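Local coordinates for putative sortase (Streptococcus pneumoniae, PDB 2W1K), which probably acts as a cysteine transpeptidase of the sortase C class, joining pilin subunits covalently as the pneumococcal pilus fibre is built, at residues A[109-114]-A[171-176]. Sequence-based numbering, arbitrary orientation.
Sequences VIAGHR and TLITCD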
# COMPACT_ATOMS: atom_id res chain seq x y z
N VAL A 109 -1.89 -5.24 2.56
CA VAL A 109 -1.94 -4.28 3.75
C VAL A 109 -0.75 -3.35 3.64
O VAL A 109 0.38 -3.83 3.48
CB VAL A 109 -1.95 -4.99 5.15
CG1 VAL A 109 -2.15 -3.94 6.24
CG2 VAL A 109 -3.22 -5.94 5.27
N ILE A 110 -1.00 -2.06 3.64
CA ILE A 110 0.05 -1.00 3.51
C ILE A 110 -0.02 -0.22 4.87
O ILE A 110 -1.11 0.24 5.30
CB ILE A 110 -0.25 0.00 2.38
CG1 ILE A 110 -0.37 -0.59 0.90
CG2 ILE A 110 0.77 1.19 2.32
CD1 ILE A 110 0.60 -1.52 0.54
N ALA A 111 1.13 -0.02 5.52
CA ALA A 111 1.11 0.70 6.77
C ALA A 111 1.61 2.16 6.61
O ALA A 111 2.34 2.51 5.66
CB ALA A 111 1.94 -0.07 7.85
N GLY A 112 1.17 3.05 7.51
CA GLY A 112 1.84 4.33 7.58
C GLY A 112 1.66 4.98 8.91
O GLY A 112 0.63 4.74 9.60
N HIS A 113 2.63 5.86 9.25
CA HIS A 113 2.56 6.61 10.53
C HIS A 113 1.44 7.59 10.71
O HIS A 113 0.91 8.17 9.74
CB HIS A 113 3.86 7.33 10.78
CG HIS A 113 4.93 6.42 11.26
ND1 HIS A 113 4.71 5.51 12.28
CD2 HIS A 113 6.25 6.38 10.97
CE1 HIS A 113 5.86 4.92 12.58
NE2 HIS A 113 6.82 5.46 11.81
N ARG A 114 1.05 7.74 11.98
CA ARG A 114 -0.09 8.61 12.35
C ARG A 114 0.37 10.04 12.67
O ARG A 114 -0.31 11.04 12.33
CB ARG A 114 -0.78 8.07 13.59
CG ARG A 114 -2.13 8.73 13.80
CD ARG A 114 -3.02 8.32 12.64
NE ARG A 114 -4.38 8.87 12.67
CZ ARG A 114 -5.44 8.39 13.35
NH1 ARG A 114 -5.38 7.35 14.22
NH2 ARG A 114 -6.59 9.06 13.19
N THR A 171 -5.88 -2.79 2.38
CA THR A 171 -6.22 -2.32 3.75
C THR A 171 -5.11 -1.39 4.21
O THR A 171 -3.90 -1.71 4.07
CB THR A 171 -6.39 -3.47 4.76
OG1 THR A 171 -7.49 -4.31 4.34
CG2 THR A 171 -6.59 -2.96 6.26
N LEU A 172 -5.50 -0.16 4.63
CA LEU A 172 -4.56 0.83 5.20
C LEU A 172 -4.52 0.65 6.73
O LEU A 172 -5.56 0.57 7.39
CB LEU A 172 -5.02 2.24 4.85
CG LEU A 172 -4.60 2.76 3.47
CD1 LEU A 172 -4.16 1.83 2.33
CD2 LEU A 172 -5.22 4.03 2.96
N ILE A 173 -3.31 0.61 7.31
CA ILE A 173 -3.23 0.46 8.77
C ILE A 173 -2.36 1.57 9.36
O ILE A 173 -1.30 1.88 8.83
CB ILE A 173 -2.61 -0.93 9.20
CG1 ILE A 173 -2.67 -1.05 10.74
CG2 ILE A 173 -1.17 -1.09 8.59
CD1 ILE A 173 -2.39 -2.49 11.28
N THR A 174 -2.81 2.12 10.49
CA THR A 174 -2.05 3.14 11.21
C THR A 174 -2.38 3.04 12.65
O THR A 174 -3.23 2.22 13.00
CB THR A 174 -2.35 4.57 10.68
OG1 THR A 174 -1.40 5.47 11.23
CG2 THR A 174 -3.79 5.10 11.02
N CYS A 175 -1.69 3.85 13.50
CA CYS A 175 -1.90 3.76 14.95
C CYS A 175 -3.09 4.60 15.43
O CYS A 175 -3.43 5.63 14.85
CB CYS A 175 -0.58 4.07 15.70
SG CYS A 175 0.58 2.72 15.46
N ASP A 176 -3.77 4.15 16.47
CA ASP A 176 -4.92 4.89 16.95
C ASP A 176 -5.09 4.54 18.47
O ASP A 176 -4.82 3.43 18.90
CB ASP A 176 -6.12 4.48 16.09
CG ASP A 176 -7.42 5.21 16.44
OD1 ASP A 176 -7.57 6.41 16.10
OD2 ASP A 176 -8.31 4.56 17.06
O HOH W 1 -9.26 8.18 15.06
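Both N-H groups of Arg114 NH1 are used, one toward Cys175 O on the NE side and the other toward Asp176 OD1 on the NH2 side, both near the guanidinium plane. Arg114 NH1 donates to Cys175 O at 2.7 Å and forms a salt bridge with Asp176 OD1 at 3.0 Å. Asp176 OD1 receives it on its anti lone pair, and the guanidinium and carboxylate planes are only 22° apart. A water in plane at the edge near NH2 donates to Asp176 OD1 and takes a weak bond from Arg114 NH2. Thr174 CG2 approaches the guanidinium obliquely. Elsewhere Arg114 NH2 forms a salt bridge with Asp126 OD1 and NE bonds to Arg123 O, so bonds from all three nitrogens restrain its rotation. The backbones belong to parallel strands of the sortase beta fold. Residues 171-175 read TLITC, the sortase TLxTC signature, so Cys175 is consistent with the family's nucleophile and His113 with its histidine. The family's arginine is probably Arg184, on strand 183-196, which touches Cys175. Ile110 bonds through both backbone groups, N to Thr171 O and O to Ile173 N, and Gly112 N continues the ladder to Ile173 O. Beyond Gly112 N a side-chain bond takes over: Thr174 OG1, anti to the backbone N (chi1 -168°), donates to Gly112 O at 2.7 Å. Ile173 CG2 presses tightly on Ala111 CB at 3.4 Å and meets Val109 CG1 at 3.8 Å.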